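Local coordinates for protein endonuclease 2 (Arabidopsis thaliana, PDB 4CXP) that cleaves RNA and single-stranded DNA, and less readily double-stranded DNA, as a monomeric nuclease that binds three divalent metal ions, at residues 23-26 and 27-31; 252-255 and 256-260. All coordinates share one frame; numbering follows the deposited sequence.

Contact 1: residues 23-26 and 27-31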
ATOM      1  N   LYS A  23       9.221  17.861  -9.771  1.00 12.00           N
ATOM      2  CA  LYS A  23       9.783  18.019 -11.100  1.00 12.84           C
ATOM      3  C   LYS A  23      10.122  16.663 -11.722  1.00 12.98           C
ATOM      4  O   LYS A  23       9.769  16.397 -12.862  1.00 14.50           O
ATOM      5  CB  LYS A  23      11.011  18.935 -11.033  1.00 14.03           C
ATOM      6  CG  LYS A  23      11.673  19.179 -12.381  1.00 16.17           C
ATOM      7  CD  LYS A  23      12.693  20.297 -12.285  1.00 19.95           C
ATOM      8  CE  LYS A  23      13.281  20.629 -13.639  1.00 22.86           C
ATOM      9  NZ  LYS A  23      14.291  19.625 -14.068  1.00 27.89           N
ATOM     10  N   ALA A  24      10.802  15.804 -10.968  1.00 12.55           N
ATOM     11  CA  ALA A  24      11.172  14.486 -11.479  1.00 12.84           C
ATOM     12  C   ALA A  24       9.946  13.655 -11.822  1.00 12.87           C
ATOM     13  O   ALA A  24       9.905  12.971 -12.849  1.00 13.48           O
ATOM     14  CB  ALA A  24      12.053  13.753 -10.480  1.00 13.71           C
ATOM     15  N   VAL A  25       8.931  13.708 -10.971  1.00 12.28           N
ATOM     16  CA  VAL A  25       7.704  12.971 -11.241  1.00 12.39           C
ATOM     17  C   VAL A  25       7.021  13.478 -12.522  1.00 12.80           C
ATOM     18  O   VAL A  25       6.605  12.677 -13.359  1.00 14.04           O
ATOM     19  CB  VAL A  25       6.775  13.003 -10.017  1.00 12.30           C
ATOM     20  CG1 VAL A  25       5.366  12.540 -10.364  1.00 12.75           C
ATOM     21  CG2 VAL A  25       7.373  12.143  -8.917  1.00 11.91           C
ATOM     22  N   LYS A  26       6.925  14.799 -12.687  1.00 13.70           N
ATOM     23  CA  LYS A  26       6.338  15.347 -13.914  1.00 14.85           C
ATOM     24  C   LYS A  26       7.115  14.864 -15.151  1.00 15.11           C
ATOM     25  O   LYS A  26       6.518  14.533 -16.181  1.00 16.82           O
ATOM     26  CB  LYS A  26       6.254  16.872 -13.857  1.00 16.84           C
ATOM     27  CG  LYS A  26       5.231  17.436 -12.846  1.00 19.37           C
ATOM     28  CD  LYS A  26       3.758  17.074 -13.064  1.00 19.81           C
ATOM     29  CE  LYS A  26       2.871  17.720 -12.004  0.70 17.58           C
ATOM     30  NZ  LYS A  26       1.412  17.508 -12.195  0.70 17.72           N
ATOM     31  N   GLU A  27       8.442  14.810 -15.046  1.00 14.64           N
ATOM     32  CA  GLU A  27       9.293  14.394 -16.163  1.00 15.95           C
ATOM     33  C   GLU A  27       9.173  12.899 -16.470  1.00 15.29           C
ATOM     34  O   GLU A  27       9.239  12.497 -17.624  1.00 19.67           O
ATOM     35  CB  GLU A  27      10.747  14.752 -15.877  1.00 17.17           C
ATOM     36  CG  GLU A  27      10.979  16.263 -15.881  1.00 19.56           C
ATOM     37  CD  GLU A  27      12.296  16.707 -15.276  1.00 21.70           C
ATOM     38  OE1 GLU A  27      12.984  15.899 -14.628  1.00 23.14           O
ATOM     39  OE2 GLU A  27      12.646  17.897 -15.428  1.00 24.90           O
ATOM     40  N   LEU A  28       9.019  12.074 -15.442  1.00 14.73           N
ATOM     41  CA  LEU A  28       8.975  10.624 -15.608  1.00 14.27           C
ATOM     42  C   LEU A  28       7.609  10.090 -16.024  1.00 14.15           C
ATOM     43  O   LEU A  28       7.518   9.012 -16.609  1.00 16.04           O
ATOM     44  CB  LEU A  28       9.453   9.932 -14.336  1.00 14.13           C
ATOM     45  CG  LEU A  28      10.961   9.979 -14.118  1.00 14.90           C
ATOM     46  CD1 LEU A  28      11.315   9.557 -12.701  1.00 17.38           C
ATOM     47  CD2 LEU A  28      11.666   9.099 -15.137  1.00 17.30           C
ATOM     48  N   LEU A  29       6.536  10.804 -15.718  1.00 14.25           N
ATOM     49  CA  LEU A  29       5.223  10.326 -16.104  1.00 14.59           C
ATOM     50  C   LEU A  29       5.015  10.462 -17.613  1.00 15.48           C
ATOM     51  O   LEU A  29       5.434  11.438 -18.210  1.00 19.45           O
ATOM     52  CB  LEU A  29       4.122  11.099 -15.396  1.00 13.87           C
ATOM     53  CG  LEU A  29       3.921  10.846 -13.906  1.00 14.19           C
ATOM     54  CD1 LEU A  29       2.961  11.867 -13.304  1.00 14.66           C
ATOM     55  CD2 LEU A  29       3.403   9.440 -13.668  1.00 14.98           C
ATOM     56  N   PRO A  30       4.313   9.504 -18.223  1.00 17.22           N
ATOM     57  CA  PRO A  30       3.988   9.693 -19.640  1.00 19.38           C
ATOM     58  C   PRO A  30       2.957  10.778 -19.837  1.00 18.75           C
ATOM     59  O   PRO A  30       2.190  11.080 -18.932  1.00 17.91           O
ATOM     60  CB  PRO A  30       3.412   8.357 -20.058  1.00 21.49           C
ATOM     61  CG  PRO A  30       2.838   7.806 -18.821  1.00 20.79           C
ATOM     62  CD  PRO A  30       3.712   8.281 -17.678  1.00 18.24           C
ATOM     63  N   GLU A  31       2.939  11.337 -21.040  1.00 22.08           N
ATOM     64  CA  GLU A  31       2.025  12.428 -21.384  1.00 23.50           C
ATOM     65  C   GLU A  31       0.581  12.059 -21.076  1.00 20.64           C
ATOM     66  O   GLU A  31      -0.179  12.898 -20.593  1.00 23.36           O
ATOM     67  CB  GLU A  31       2.159  12.800 -22.868  1.00 28.15           C
TER
HETATM   68  O   HOH W   1      14.666  16.944 -12.727  1.00 23.60           O
HETATM   69  O   HOH W   2       6.397  13.761 -18.746  1.00 31.62           O
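Lys23 and Glu27 form a salt bridge one turn apart near the C-terminal end of helix 19-28, an i to i+4 pair in which Lys23 NZ lies 2.7 Å from Glu27 OE2. The ammonium approaches that oxygen from the syn side, 16° off the plane of the carboxylate. The lysine chain runs extended until its last torsion, chi4 -77°, which folds NZ back onto the acid. A water joins the pair a second time, accepting from Lys23 NZ and donating to Glu27 OE1, which also bonds to the hydroxyl of Tyr99. Both carboxylate oxygens are therefore engaged and the group is unlikely to turn freely. With an alanine at Glu27, the Lys23 ammonium would probably lose its charged mate and the Tyr99 hydroxyl its carboxylate partner.

Beneath the side chains the backbone keeps its i to i+4 bonds to the helix end: Glu27 N to Lys23 O at 3.0 Å, Leu28 N to Ala24 O at 2.9 Å and Leu29 N to Val25 O at 3.0 Å. At Leu29 the chain leaves the helical conformation. The Lys26 ammonium is hydrogen-bonded to the carbonyl of Gly35.

The apolar side of the turn faces the protein. Leu28 packs against Leu111 of helix 111-124 and, with Ala24, against Tyr99, while Val25 touches Gln14 and Leu17. Val25 and Leu29 run alongside each other in the same direction, with Val25 CG1 3.9 Å from Leu29 CD1.

Contact 2: residues 252-255 and 256-260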
ATOM      1  N   VAL A 252       2.096   9.442   3.034  1.00  7.39           N
ATOM      2  CA  VAL A 252       3.153  10.201   3.672  1.00  7.92           C
ATOM      3  C   VAL A 252       4.516   9.578   3.356  1.00  7.90           C
ATOM      4  O   VAL A 252       5.478  10.293   3.051  1.00  8.33           O
ATOM      5  CB  VAL A 252       2.881  10.297   5.187  1.00  8.31           C
ATOM      6  CG1 VAL A 252       4.115  10.740   5.938  1.00  9.10           C
ATOM      7  CG2 VAL A 252       1.723  11.234   5.472  1.00  8.50           C
ATOM      8  N   ARG A 253       4.611   8.257   3.443  1.00  7.80           N
ATOM      9  CA  ARG A 253       5.873   7.579   3.235  1.00  7.86           C
ATOM     10  C   ARG A 253       6.271   7.541   1.770  1.00  7.89           C
ATOM     11  O   ARG A 253       7.461   7.631   1.469  1.00  8.79           O
ATOM     12  CB  ARG A 253       5.817   6.192   3.863  1.00  8.21           C
ATOM     13  CG  ARG A 253       5.854   6.296   5.372  1.00  8.42           C
ATOM     14  CD  ARG A 253       5.366   5.056   6.047  1.00  7.93           C
ATOM     15  NE  ARG A 253       5.685   5.068   7.466  1.00  7.81           N
ATOM     16  CZ  ARG A 253       5.263   4.152   8.319  1.00  7.65           C
ATOM     17  NH1 ARG A 253       4.358   3.269   7.946  1.00  7.93           N
ATOM     18  NH2 ARG A 253       5.709   4.135   9.566  1.00  8.54           N
ATOM     19  N   LEU A 254       5.319   7.421   0.853  1.00  7.78           N
ATOM     20  CA  LEU A 254       5.660   7.507  -0.549  1.00  7.88           C
ATOM     21  C   LEU A 254       6.276   8.867  -0.852  1.00  8.06           C
ATOM     22  O   LEU A 254       7.334   8.951  -1.492  1.00  8.63           O
ATOM     23  CB  LEU A 254       4.450   7.228  -1.427  1.00  8.10           C
ATOM     24  CG  LEU A 254       4.694   7.353  -2.932  1.00  8.74           C
ATOM     25  CD1 LEU A 254       5.858   6.508  -3.420  1.00  9.19           C
ATOM     26  CD2 LEU A 254       3.416   7.000  -3.676  1.00  9.66           C
ATOM     27  N   ALA A 255       5.651   9.948  -0.378  1.00  7.91           N
ATOM     28  CA  ALA A 255       6.213  11.269  -0.627  1.00  8.73           C
ATOM     29  C   ALA A 255       7.578  11.426   0.025  1.00  8.78           C
ATOM     30  O   ALA A 255       8.499  11.979  -0.587  1.00  9.41           O
ATOM     31  CB  ALA A 255       5.287  12.352  -0.144  1.00  8.96           C
ATOM     32  N   ALA A 256       7.731  10.991   1.278  1.00  8.89           N
ATOM     33  CA  ALA A 256       8.995  11.176   1.956  1.00  9.61           C
ATOM     34  C   ALA A 256      10.118  10.426   1.248  1.00  9.57           C
ATOM     35  O   ALA A 256      11.253  10.902   1.168  1.00 10.20           O
ATOM     36  CB  ALA A 256       8.890  10.740   3.395  1.00 10.92           C
ATOM     37  N   THR A 257       9.801   9.238   0.755  1.00  9.11           N
ATOM     38  CA  THR A 257      10.768   8.419   0.040  1.00  9.36           C
ATOM     39  C   THR A 257      11.151   9.064  -1.297  1.00  9.37           C
ATOM     40  O   THR A 257      12.339   9.170  -1.608  1.00 10.61           O
ATOM     41  CB  THR A 257      10.236   6.991  -0.120  1.00 10.51           C
ATOM     42  OG1 THR A 257       9.959   6.447   1.169  1.00 11.76           O
ATOM     43  CG2 THR A 257      11.218   6.123  -0.833  1.00 12.67           C
ATOM     44  N   LEU A 258      10.171   9.500  -2.077  1.00  9.05           N
ATOM     45  CA  LEU A 258      10.469  10.186  -3.326  1.00  9.79           C
ATOM     46  C   LEU A 258      11.258  11.470  -3.082  1.00  9.95           C
ATOM     47  O   LEU A 258      12.172  11.801  -3.843  1.00 10.92           O
ATOM     48  CB  LEU A 258       9.204  10.479  -4.124  1.00  9.64           C
ATOM     49  CG  LEU A 258       8.424   9.237  -4.607  1.00 10.19           C
ATOM     50  CD1 LEU A 258       7.162   9.652  -5.335  1.00 11.36           C
ATOM     51  CD2 LEU A 258       9.266   8.331  -5.488  1.00 11.94           C
ATOM     52  N   ASN A 259      10.925  12.199  -2.021  1.00  9.77           N
ATOM     53  CA  ASN A 259      11.675  13.402  -1.707  1.00 10.62           C
ATOM     54  C   ASN A 259      13.143  13.094  -1.417  1.00 11.31           C
ATOM     55  O   ASN A 259      14.039  13.795  -1.878  1.00 12.77           O
ATOM     56  CB  ASN A 259      11.038  14.153  -0.537  1.00 10.46           C
ATOM     57  CG  ASN A 259       9.756  14.862  -0.933  1.00 10.57           C
ATOM     58  OD1 ASN A 259       9.473  15.059  -2.108  1.00 11.63           O
ATOM     59  ND2 ASN A 259       8.974  15.252   0.052  1.00 11.45           N
ATOM     60  N   ARG A 260      13.398  12.034  -0.663  1.00 11.08           N
ATOM     61  CA  ARG A 260      14.783  11.628  -0.406  1.00 12.29           C
ATOM     62  C   ARG A 260      15.478  11.191  -1.686  1.00 12.12           C
ATOM     63  O   ARG A 260      16.631  11.548  -1.907  1.00 14.98           O
ATOM     64  CB  ARG A 260      14.816  10.502   0.612  1.00 13.50           C
ATOM     65  CG  ARG A 260      14.639  10.955   2.037  1.00 15.80           C
ATOM     66  CD  ARG A 260      14.873   9.855   3.069  1.00 17.82           C
ATOM     67  NE  ARG A 260      13.900   8.766   2.983  1.00 17.50           N
ATOM     68  CZ  ARG A 260      12.744   8.702   3.623  1.00 15.37           C
ATOM     69  NH1 ARG A 260      12.378   9.646   4.491  1.00 15.99           N
ATOM     70  NH2 ARG A 260      11.975   7.642   3.426  1.00 19.38           N
TER
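Arg253 O receives two bonds from Thr257: one from the backbone N at 2.9 Å, the other from the side-chain OG1 at 2.8 Å. One donor lies above the carbonyl plane and the other below it, each tilted about 30°. OG1 is put there by a chi1 of -58°, which sets it beside its own backbone N and turns it back along the helix; the hydroxyl of this buried residue thus donates within its own helix.

Beside this carbonyl with two donors, Leu258 N bonds to Leu254 O at 2.9 Å with a nearly straight N-H...O angle of 173°. Leu254 and Leu258 also meet through their side chains, which cross at a slant with Leu254 CD1 and Leu258 CD1 3.9 Å apart. Ala256 N to Val252 O (3.0 Å) and Asn259 N to Ala255 O (2.8 Å) continue the i to i+4 pattern. The Asn259 side chain closes on the same acceptor without bonding to it, its CG 3.2 Å from Ala255 O.

All of this belongs to the long C-terminal helix 233-262 of the S1/P1 nuclease fold, and residues 256-260 fall in the propeptide that is removed in the mature form. Within that part, the Arg260 guanidinium lays one face over Ala256 O, which sits 3.6 Å from its plane.

Leu254 reaches Cys10 and Ala13 of helix 3-15 and Met122 of helix 111-124, while Val252 and Ala256 both touch Glu197 of helix 190-197. Arg253 makes a salt bridge to Glu212 and bonds to His126 and the Trp196 carbonyl. The amide of Asn259 holds the chain near the end of helix 3-15 with both its atoms, OD1 accepting from Asp18 N and ND2 donating to Arg16 O.

Contact 1 and contact 2 come from opposite ends of the sequence, yet their centres are 16 Å apart and their nearest atoms about 4 Å apart, without touching. Helix 111-124 bridges them: Leu115 packs on Leu28 from contact 1 and on Leu258 from contact 2. Phe262, farther along the helix of contact 2, adds a second bridge by touching Ala24 and Leu28. Contact 2 lies nearer the catalytic metals, with the Leu254 side chain about 8 Å from those of the zinc ligands His6 and His120 and about 12 Å from a zinc ion. Contact 1 is peripheral, the Leu28 side chain being about 10 Å from that of substrate-binding Tyr109.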